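Local coordinates for protein endonuclease V (Homo sapiens, PDB 6OZE) that probably cleaves inosine-containing RNA as a metal-ion-dependent endoribonuclease of the RNase H-like clan, at residues Leu115-Asn120 with Gly129-Leu134. The protein carries 4 engineered substitutions. Residues are numbered along the deposited sequence; the frame is centred on the assembly and turned at random.
Sequences LLVDGN and GVASHL. Engineered in segment 129-134: Ser132 (natural residue Cys).
Val117, in strand 115-118, faces Ala131 in the first turn of helix 130-138, the two short axes approaching to 8.7 Å with 138° between their N-to-C directions. The backbones come together just past the strand, where Ala131 N donates to Asn120 O over 2.9 Å. This bond is fairly straight, 159° at the hydrogen, although the N-H arrives above the carbonyl plane and not on a lone pair. The same oxygen receives a CA-H contact from Gly129, the N-cap residue, so it sits against the start of the helix, where the helix dipole would probably favour a carbonyl oxygen.

Along the strand itself the interface is apolar. Val117 lays its branched end over Ala131: CB lies 3.8 Å from Ala131 CB, while CG1, anti to the backbone N (chi1 179°), reaches 4.0 Å from Val130 CG1. That Val130 methyl is the tip that meets the turn after the strand, 3.5 Å from Gly119 CA. A CB on Gly119 would point into this methyl and clash with it. The strand and helix are the first two elements of a beta-alpha-beta unit completed by strand 142-146, in the central mixed sheet of the RNase H-like fold; strand 115-118 runs parallel to both sheet neighbours, 39-47 and 142-146. An alanine at Val117 would keep the CB contact with Ala131 but would probably leave gaps beside Ala131 CA, with Val130 CG1 losing the CG1 methyl and Leu134 CD2 losing CG2 while keeping Leu115 CD1. One turn on, Leu134 crosses Leu115 at about a right angle, CD2 to CD1 at 3.8 Å. Leu134 also packs on Val43 and Leu96, whereas Asp118 turns away from the helix and forms a salt bridge with Lys147.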
ATOM      1  N   LEU A 115      -0.639   2.018   8.018  1.00 18.23           N
ATOM      2  CA  LEU A 115      -1.041   0.937   7.129  1.00 19.93           C
ATOM      3  C   LEU A 115      -0.006   0.788   6.031  1.00 18.95           C
ATOM      4  O   LEU A 115       0.382   1.781   5.404  1.00 21.28           O
ATOM      5  CB  LEU A 115      -2.382   1.247   6.452  1.00 20.75           C
ATOM      6  CG  LEU A 115      -3.626   1.379   7.324  1.00 24.76           C
ATOM      7  CD1 LEU A 115      -4.825   1.765   6.434  1.00 25.19           C
ATOM      8  CD2 LEU A 115      -3.884   0.067   8.033  1.00 23.68           C
ATOM      9  N   LEU A 116       0.399  -0.445   5.779  1.00 18.09           N
ATOM     10  CA  LEU A 116       1.119  -0.803   4.565  1.00 17.86           C
ATOM     11  C   LEU A 116       0.085  -1.325   3.575  1.00 21.32           C
ATOM     12  O   LEU A 116      -0.638  -2.290   3.870  1.00 20.37           O
ATOM     13  CB  LEU A 116       2.181  -1.861   4.837  1.00 19.72           C
ATOM     14  CG  LEU A 116       3.248  -1.508   5.883  1.00 22.32           C
ATOM     15  CD1 LEU A 116       4.345  -2.576   5.880  1.00 23.33           C
ATOM     16  CD2 LEU A 116       3.861  -0.114   5.652  1.00 21.87           C
ATOM     17  N   VAL A 117       0.025  -0.700   2.406  1.00 19.95           N
ATOM     18  CA  VAL A 117      -1.026  -0.943   1.420  1.00 20.41           C
ATOM     19  C   VAL A 117      -0.414  -1.620   0.211  1.00 24.75           C
ATOM     20  O   VAL A 117       0.582  -1.135  -0.339  1.00 24.03           O
ATOM     21  CB  VAL A 117      -1.657   0.388   1.000  1.00 20.35           C
ATOM     22  CG1 VAL A 117      -2.740   0.170  -0.057  1.00 24.69           C
ATOM     23  CG2 VAL A 117      -2.223   1.063   2.201  1.00 23.36           C
ATOM     24  N   ASP A 118      -1.001  -2.738  -0.208  1.00 22.52           N
ATOM     25  CA  ASP A 118      -0.608  -3.342  -1.471  1.00 23.57           C
ATOM     26  C   ASP A 118      -1.125  -2.466  -2.604  1.00 35.01           C
ATOM     27  O   ASP A 118      -2.266  -2.624  -3.046  1.00 36.56           O
ATOM     28  CB  ASP A 118      -1.142  -4.772  -1.582  1.00 29.24           C
ATOM     29  CG  ASP A 118      -0.649  -5.488  -2.837  1.00 44.70           C
ATOM     30  OD1 ASP A 118       0.063  -4.877  -3.661  1.00 52.85           O
ATOM     31  OD2 ASP A 118      -0.969  -6.679  -2.998  1.00 52.99           O
ATOM     32  N   GLY A 119      -0.292  -1.547  -3.067  1.00 31.76           N
ATOM     33  CA  GLY A 119      -0.704  -0.538  -4.022  1.00 31.88           C
ATOM     34  C   GLY A 119       0.229   0.649  -3.928  1.00 33.52           C
ATOM     35  O   GLY A 119       1.143   0.682  -3.110  1.00 38.33           O
ATOM     36  N   ASN A 120      -0.008   1.625  -4.794  1.00 30.38           N
ATOM     37  CA  ASN A 120       0.864   2.788  -4.827  1.00 31.02           C
ATOM     38  C   ASN A 120       0.210   3.973  -4.125  1.00 30.63           C
ATOM     39  O   ASN A 120      -1.015   4.057  -3.988  1.00 25.63           O
ATOM     40  CB  ASN A 120       1.204   3.192  -6.261  1.00 32.50           C
ATOM     41  CG  ASN A 120       2.041   2.162  -6.984  1.00 39.75           C
ATOM     42  OD1 ASN A 120       3.282   2.200  -6.953  1.00 33.92           O
ATOM     43  ND2 ASN A 120       1.366   1.254  -7.685  1.00 31.56           N
ATOM     44  N   GLY A 129      -2.681   7.407  -5.729  1.00 29.63           N
ATOM     45  CA  GLY A 129      -3.050   6.012  -5.795  1.00 28.42           C
ATOM     46  C   GLY A 129      -3.787   5.537  -4.550  1.00 24.06           C
ATOM     47  O   GLY A 129      -4.072   6.299  -3.624  1.00 27.83           O
ATOM     48  N   VAL A 130      -4.054   4.229  -4.530  1.00 22.97           N
ATOM     49  CA  VAL A 130      -4.866   3.617  -3.477  1.00 23.67           C
ATOM     50  C   VAL A 130      -4.334   3.945  -2.087  1.00 22.49           C
ATOM     51  O   VAL A 130      -5.104   4.195  -1.153  1.00 24.34           O
ATOM     52  CB  VAL A 130      -5.006   2.100  -3.714  1.00 29.07           C
ATOM     53  CG1 VAL A 130      -3.626   1.441  -3.789  1.00 33.93           C
ATOM     54  CG2 VAL A 130      -5.868   1.449  -2.634  1.00 29.86           C
ATOM     55  N   ALA A 131      -3.011   3.921  -1.910  1.00 23.01           N
ATOM     56  CA  ALA A 131      -2.470   4.156  -0.576  1.00 19.88           C
ATOM     57  C   ALA A 131      -2.732   5.587  -0.111  1.00 20.79           C
ATOM     58  O   ALA A 131      -2.983   5.822   1.078  1.00 24.27           O
ATOM     59  CB  ALA A 131      -0.968   3.835  -0.552  1.00 20.33           C
ATOM     60  N   SER A 132      -2.664   6.555  -1.023  1.00 22.90           N
ATOM     61  CA  SER A 132      -2.947   7.940  -0.662  0.90 21.07           C
ATOM     62  C   SER A 132      -4.436   8.151  -0.450  1.00 22.94           C
ATOM     63  O   SER A 132      -4.849   8.882   0.460  1.00 23.60           O
ATOM     64  CB  SER A 132      -2.486   8.867  -1.779  0.90 25.20           C
ATOM     65  OG  SER A 132      -1.070   8.882  -1.820  0.90 28.83           O
ATOM     66  N   HIS A 133      -5.244   7.534  -1.309  1.00 22.79           N
ATOM     67  CA  HIS A 133      -6.690   7.680  -1.243  1.00 21.18           C
ATOM     68  C   HIS A 133      -7.217   7.075   0.053  1.00 22.91           C
ATOM     69  O   HIS A 133      -8.025   7.697   0.760  1.00 23.26           O
ATOM     70  CB  HIS A 133      -7.268   6.975  -2.471  1.00 22.75           C
ATOM     71  CG  HIS A 133      -8.646   7.417  -2.874  1.00 21.53           C
ATOM     72  ND1 HIS A 133      -8.989   7.591  -4.195  1.00 24.59           N
ATOM     73  CD2 HIS A 133      -9.753   7.705  -2.152  1.00 25.02           C
ATOM     74  CE1 HIS A 133     -10.259   7.959  -4.276  1.00 25.81           C
ATOM     75  NE2 HIS A 133     -10.739   8.051  -3.047  1.00 25.29           N
ATOM     76  N   LEU A 134      -6.742   5.872   0.400  1.00 18.27           N
ATOM     77  CA  LEU A 134      -7.127   5.267   1.669  1.00 19.88           C
ATOM     78  C   LEU A 134      -6.572   6.064   2.844  1.00 20.74           C
ATOM     79  O   LEU A 134      -7.259   6.248   3.857  1.00 22.50           O
ATOM     80  CB  LEU A 134      -6.643   3.813   1.714  1.00 19.89           C
ATOM     81  CG  LEU A 134      -6.998   3.020   2.969  1.00 19.90           C
ATOM     82  CD1 LEU A 134      -8.522   2.814   3.086  1.00 20.96           C
ATOM     83  CD2 LEU A 134      -6.279   1.684   2.937  1.00 21.41           C
TER